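Local coordinates for glycerol uptake operon antiterminator-related protein (Thermotoga maritima, PDB 1VKF) that is of uncertain function but probably takes part in controlling glycerol uptake genes, as glycerol-3-phosphate responsive antiterminators do, at residues Asp62-Asn67 with Pro92-Val97; Ala75-Lys80 with Asn101-Val106. All coordinates share one frame; numbering follows the deposited sequence.

Contact 1 of 2, residues Asp62-Asn67 with Pro92-Val97; sequences DMDFVN and PKNYVV
M63 and N94 mark the nearest approach of the two backbones, with their CA atoms 9.0 Å apart. M63 sits in a short 3-10 turn just after strand 58-62, and N94 lies in the first turn of helix 92-100. The wide spacing leaves the contact to three side chains.

M63, built as selenomethionine, reaches across toward N94. Its chain is bent at the selenium (chi3 -75°), which brings both SE and CE over one face of the N94 amide. CE is 3.6 Å from N94 ND2, and SE is 3.8 Å from N94 CG. These are packing contacts only.

D64 approaches the amide nitrogen from the turn. D64 OD1 and N94 ND2 stand 3.6 Å apart, too far for a direct bond, and the two flat groups are turned 36° from each other. Water 1 fills the step: it donates to D64 OD1 at 2.9 Å and accepts from N94 ND2 at 2.8 Å.

The family belongs to the TIM-barrel clan. This contact joins the segments that follow two neighbouring parallel strands, 58-62 and 86-89, at their C-terminal ends, where TIM barrels commonly bind their ligands. T89, at the end of strand 86-89, offers OG1 to both D64 OD1 and N94 ND2. D64 OD2 takes the backbone N of I90, and N94 OD1 takes that of G72, so the polar atoms of both groups are engaged. A leucine in place of N94 would probably leave the G72 amide without its acceptor, and would take from water 1 and T89 OG1 the amide group that both bond to.

Within the turn, D62 OD1 accepts from D64 N at 2.9 Å, forming an Asx turn. The oxygen is met on its anti side, 24° out of the carboxylate plane.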
loop_
_atom_site.group_PDB
_atom_site.type_symbol
_atom_site.label_atom_id
_atom_site.label_comp_id
_atom_site.label_asym_id
_atom_site.label_seq_id
_atom_site.Cartn_x
_atom_site.Cartn_y
_atom_site.Cartn_z
ATOM N N ASP A 62 -0.390 -6.457 2.175
ATOM C CA ASP A 62 1.076 -6.384 2.352
ATOM C C ASP A 62 1.595 -7.787 2.587
ATOM O O ASP A 62 1.517 -8.326 3.686
ATOM C CB ASP A 62 1.469 -5.506 3.533
ATOM C CG ASP A 62 2.977 -5.323 3.623
ATOM O OD1 ASP A 62 3.714 -6.157 3.075
ATOM O OD2 ASP A 62 3.519 -4.372 4.233
HETATM N N MSE A 63 2.045 -8.402 1.521
HETATM C CA MSE A 63 2.418 -9.797 1.504
HETATM C C MSE A 63 3.644 -10.033 2.399
HETATM O O MSE A 63 3.840 -11.128 2.948
HETATM C CB MSE A 63 2.578 -10.295 0.088
HETATM C CG MSE A 63 3.760 -9.736 -0.589
HETATM SE SE MSE A 63 3.977 -10.470 -2.384
HETATM C CE MSE A 63 4.687 -12.297 -1.840
ATOM N N ASP A 64 4.407 -8.969 2.660
ATOM C CA ASP A 64 5.582 -9.125 3.507
ATOM C C ASP A 64 5.246 -9.324 4.970
ATOM O O ASP A 64 6.128 -9.720 5.739
ATOM C CB ASP A 64 6.469 -7.874 3.435
ATOM C CG ASP A 64 6.911 -7.502 2.052
ATOM O OD1 ASP A 64 6.910 -8.316 1.102
ATOM O OD2 ASP A 64 7.369 -6.335 1.849
ATOM N N PHE A 65 4.000 -9.055 5.370
ATOM C CA PHE A 65 3.600 -9.166 6.768
ATOM C C PHE A 65 2.469 -10.181 7.006
ATOM O O PHE A 65 1.824 -10.170 8.060
ATOM C CB PHE A 65 3.286 -7.767 7.313
ATOM C CG PHE A 65 4.516 -6.896 7.441
ATOM C CD1 PHE A 65 5.255 -6.869 8.618
ATOM C CD2 PHE A 65 4.981 -6.180 6.357
ATOM C CE1 PHE A 65 6.417 -6.084 8.709
ATOM C CE2 PHE A 65 6.110 -5.403 6.427
ATOM C CZ PHE A 65 6.844 -5.358 7.614
ATOM N N VAL A 66 2.273 -11.097 6.047
ATOM C CA VAL A 66 1.336 -12.213 6.214
ATOM C C VAL A 66 2.178 -13.308 6.896
ATOM O O VAL A 66 3.101 -13.894 6.264
ATOM C CB VAL A 66 0.798 -12.720 4.864
ATOM C CG1 VAL A 66 -0.083 -13.931 5.051
ATOM C CG2 VAL A 66 0.047 -11.618 4.088
ATOM N N ASN A 67 1.968 -13.467 8.197
ATOM C CA ASN A 67 2.711 -14.437 8.983
ATOM C C ASN A 67 2.575 -15.834 8.402
ATOM O O ASN A 67 1.464 -16.313 8.144
ATOM C CB ASN A 67 2.245 -14.480 10.391
ATOM C CG ASN A 67 2.731 -13.283 11.232
ATOM O OD1 ASN A 67 3.588 -12.526 10.819
ATOM N ND2 ASN A 67 2.206 -13.174 12.429
ATOM N N PRO A 92 11.575 -5.775 -4.572
ATOM C CA PRO A 92 11.464 -5.628 -6.032
ATOM C C PRO A 92 11.167 -6.909 -6.787
ATOM O O PRO A 92 10.417 -6.855 -7.774
ATOM C CB PRO A 92 12.847 -5.089 -6.443
ATOM C CG PRO A 92 13.365 -4.482 -5.254
ATOM C CD PRO A 92 12.835 -5.197 -4.067
ATOM N N LYS A 93 11.713 -8.032 -6.353
ATOM C CA LYS A 93 11.444 -9.298 -7.012
ATOM C C LYS A 93 9.962 -9.688 -6.911
ATOM O O LYS A 93 9.409 -10.215 -7.861
ATOM C CB LYS A 93 12.331 -10.418 -6.447
ATOM C CG LYS A 93 13.826 -10.148 -6.554
ATOM N N ASN A 94 9.315 -9.452 -5.756
ATOM C CA ASN A 94 7.881 -9.734 -5.610
ATOM C C ASN A 94 7.112 -8.826 -6.555
ATOM O O ASN A 94 6.155 -9.236 -7.207
ATOM C CB ASN A 94 7.384 -9.455 -4.193
ATOM C CG ASN A 94 7.709 -10.570 -3.189
ATOM O OD1 ASN A 94 8.007 -11.701 -3.581
ATOM N ND2 ASN A 94 7.636 -10.241 -1.872
ATOM N N TYR A 95 7.534 -7.556 -6.633
ATOM C CA TYR A 95 6.873 -6.596 -7.499
ATOM C C TYR A 95 6.935 -7.051 -8.968
ATOM O O TYR A 95 5.894 -7.105 -9.623
ATOM C CB TYR A 95 7.515 -5.195 -7.344
ATOM C CG TYR A 95 6.815 -4.179 -8.199
ATOM C CD1 TYR A 95 5.712 -3.528 -7.717
ATOM C CD2 TYR A 95 7.202 -3.938 -9.501
ATOM C CE1 TYR A 95 5.025 -2.646 -8.437
ATOM C CE2 TYR A 95 6.478 -3.030 -10.289
ATOM C CZ TYR A 95 5.364 -2.416 -9.713
ATOM O OH TYR A 95 4.605 -1.473 -10.347
ATOM N N VAL A 96 8.123 -7.428 -9.453
ATOM C CA VAL A 96 8.292 -7.811 -10.861
ATOM C C VAL A 96 7.446 -9.067 -11.149
ATOM O O VAL A 96 6.802 -9.170 -12.186
ATOM C CB VAL A 96 9.795 -8.048 -11.280
ATOM C CG1 VAL A 96 9.900 -8.523 -12.715
ATOM C CG2 VAL A 96 10.594 -6.760 -11.149
ATOM N N VAL A 97 7.433 -10.009 -10.228
ATOM C CA VAL A 97 6.745 -11.250 -10.452
ATOM C C VAL A 97 5.231 -10.978 -10.462
ATOM O O VAL A 97 4.495 -11.564 -11.232
ATOM C CB VAL A 97 7.144 -12.320 -9.369
ATOM C CG1 VAL A 97 6.241 -13.532 -9.469
ATOM C CG2 VAL A 97 8.571 -12.746 -9.555
HETATM O O HOH W 1 7.580 -11.109 0.803
#

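Contact 2 of 2, residues Ala75-Lys80 with Asn101-Val106; sequences AILFVK and NGIPAV
K80 and I103 bring the two backbones nearest, at 7.8 Å between CA atoms, and L77 and N101 follow at 8.6 Å, as one side of helix 73-82 passes the turn that leads into strand 105-110.

I103 carries most of the contact. Its CB points toward the helix, and an extended side chain (chi1 -67°, chi2 161°) sends CD1 to the helix surface. There CD1 meets two residues that are neighbours in sequence. I76 CG2 is 3.6 Å from I103 CD1, and these two side chains cross at a slant. L77 CD2 comes to 4.0 Å from the same I103 CD1, with its side chain at about a right angle to that of I103.

K80, one turn further along the helix, adds its aliphatic part. The chain leaves anti to the backbone N (chi1 -175°) and then bends at chi2, so that CD passes alongside I103 CG1 at 4.3 Å. This is a loose contact on the more exposed side, whereas I76 and I103 are buried.

The arrangement belongs to the outer layer of a TIM barrel, where helices cover a parallel sheet. Helix 73-82 precedes strand 86-89, and strand 105-110 lies beside that strand; the backbones of P104 and V106 pair with I87. On the helix, V79 rests on V61 and I87.

The turn itself is set by a Schellman motif that ends helix 92-100. G102, with positive phi, is its C-prime residue, and I103 N bonds back to A98 O. The chain turns back at the glycine, and the next residue, I103, faces helix 73-82. N101, just past the helix, bonds through ND2 back to V97 O and across to E73 OE2 of helix 73-82, a polar tie beside the apolar contact.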
loop_
_atom_site.group_PDB
_atom_site.type_symbol
_atom_site.label_atom_id
_atom_site.label_comp_id
_atom_site.label_asym_id
_atom_site.label_seq_id
_atom_site.Cartn_x
_atom_site.Cartn_y
_atom_site.Cartn_z
ATOM N N ALA A 75 3.894 -17.517 -3.465
ATOM C CA ALA A 75 3.321 -16.665 -2.433
ATOM C C ALA A 75 2.359 -15.633 -2.996
ATOM O O ALA A 75 1.255 -15.431 -2.481
ATOM C CB ALA A 75 4.393 -15.998 -1.610
ATOM N N ILE A 76 2.750 -15.000 -4.097
ATOM C CA ILE A 76 1.885 -13.979 -4.714
ATOM C C ILE A 76 0.584 -14.601 -5.239
ATOM O O ILE A 76 -0.517 -14.055 -5.003
ATOM C CB ILE A 76 2.613 -13.255 -5.869
ATOM C CG1 ILE A 76 3.792 -12.413 -5.392
ATOM C CG2 ILE A 76 1.630 -12.413 -6.652
ATOM C CD1 ILE A 76 4.851 -12.214 -6.454
ATOM N N LEU A 77 0.694 -15.767 -5.894
ATOM C CA LEU A 77 -0.472 -16.518 -6.376
ATOM C C LEU A 77 -1.358 -16.992 -5.222
ATOM O O LEU A 77 -2.577 -16.994 -5.384
ATOM C CB LEU A 77 -0.101 -17.719 -7.253
ATOM C CG LEU A 77 0.540 -17.283 -8.562
ATOM C CD1 LEU A 77 1.018 -18.501 -9.339
ATOM C CD2 LEU A 77 -0.406 -16.399 -9.360
ATOM N N PHE A 78 -0.812 -17.332 -4.029
ATOM C CA PHE A 78 -1.584 -17.658 -2.888
ATOM C C PHE A 78 -2.420 -16.493 -2.390
ATOM O O PHE A 78 -3.598 -16.661 -2.073
ATOM C CB PHE A 78 -0.638 -18.120 -1.756
ATOM C CG PHE A 78 -1.314 -18.512 -0.498
ATOM C CD1 PHE A 78 -1.577 -17.546 0.425
ATOM C CD2 PHE A 78 -1.694 -19.828 -0.292
ATOM C CE1 PHE A 78 -2.214 -17.881 1.640
ATOM C CE2 PHE A 78 -2.313 -20.194 0.914
ATOM C CZ PHE A 78 -2.585 -19.205 1.859
ATOM N N VAL A 79 -1.812 -15.308 -2.370
ATOM C CA VAL A 79 -2.502 -14.132 -1.925
ATOM C C VAL A 79 -3.640 -13.793 -2.958
ATOM O O VAL A 79 -4.740 -13.405 -2.545
ATOM C CB VAL A 79 -1.489 -12.958 -1.734
ATOM C CG1 VAL A 79 -2.231 -11.676 -1.493
ATOM C CG2 VAL A 79 -0.576 -13.299 -0.565
ATOM N N LYS A 80 -3.383 -13.954 -4.252
ATOM C CA LYS A 80 -4.430 -13.780 -5.247
ATOM C C LYS A 80 -5.583 -14.777 -5.057
ATOM O O LYS A 80 -6.771 -14.384 -5.023
ATOM C CB LYS A 80 -3.844 -13.846 -6.670
ATOM C CG LYS A 80 -4.854 -13.549 -7.779
ATOM C CD LYS A 80 -5.108 -12.036 -7.847
ATOM C CE LYS A 80 -5.995 -11.636 -9.034
ATOM N NZ LYS A 80 -7.422 -11.603 -8.614
ATOM N N ASN A 101 2.622 -11.545 -13.783
ATOM C CA ASN A 101 1.431 -12.373 -13.685
ATOM C C ASN A 101 0.128 -11.588 -13.748
ATOM O O ASN A 101 -0.956 -12.155 -13.509
ATOM C CB ASN A 101 1.486 -13.182 -12.387
ATOM C CG ASN A 101 2.406 -14.358 -12.487
ATOM O OD1 ASN A 101 2.017 -15.385 -13.073
ATOM N ND2 ASN A 101 3.650 -14.225 -11.975
ATOM N N GLY A 102 0.230 -10.285 -14.038
ATOM C CA GLY A 102 -0.943 -9.438 -14.212
ATOM C C GLY A 102 -1.660 -9.065 -12.934
ATOM O O GLY A 102 -2.836 -8.705 -12.955
ATOM N N ILE A 103 -0.917 -9.084 -11.823
ATOM C CA ILE A 103 -1.438 -8.802 -10.507
ATOM C C ILE A 103 -1.029 -7.361 -10.108
ATOM O O ILE A 103 0.154 -7.041 -10.054
ATOM C CB ILE A 103 -0.895 -9.823 -9.547
ATOM C CG1 ILE A 103 -1.477 -11.217 -9.908
ATOM C CG2 ILE A 103 -1.270 -9.459 -8.133
ATOM C CD1 ILE A 103 -0.720 -12.381 -9.357
ATOM N N PRO A 104 -2.005 -6.490 -9.874
ATOM C CA PRO A 104 -1.718 -5.140 -9.348
ATOM C C PRO A 104 -0.788 -5.176 -8.132
ATOM O O PRO A 104 -0.905 -6.034 -7.220
ATOM C CB PRO A 104 -3.098 -4.632 -8.952
ATOM C CG PRO A 104 -4.038 -5.377 -9.885
ATOM C CD PRO A 104 -3.448 -6.695 -10.099
ATOM N N ALA A 105 0.161 -4.246 -8.129
ATOM C CA ALA A 105 1.180 -4.234 -7.103
ATOM C C ALA A 105 1.597 -2.806 -6.760
ATOM O O ALA A 105 1.641 -1.941 -7.663
ATOM C CB ALA A 105 2.384 -5.048 -7.530
ATOM N N VAL A 106 1.864 -2.596 -5.468
ATOM C CA VAL A 106 2.394 -1.362 -4.980
ATOM C C VAL A 106 3.762 -1.638 -4.365
ATOM O O VAL A 106 3.880 -2.510 -3.515
ATOM C CB VAL A 106 1.471 -0.733 -3.923
ATOM C CG1 VAL A 106 2.040 0.552 -3.432
ATOM C CG2 VAL A 106 0.092 -0.487 -4.543
#

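Overall arrangement
The centres of contact 1 and contact 2 are 8 Å apart, and their segments alternate along the chain. I76 is the main meeting point. Its CG1 lies 3.6 Å from M63 SE, and its CD1 lies 3.6 Å from V97 CG1, so helix 73-82 packs against both partners of contact 1. Y95 CE1 also approaches A105 O at 3.5 Å. Both contacts reach the same parallel sheet. Contact 1 sits beyond the C-terminal ends of strands 58-62 and 86-89, and contact 2 lies toward the start of strand 105-110. Helix 92-100 connects them, since N94 is near its beginning and N101 follows its end.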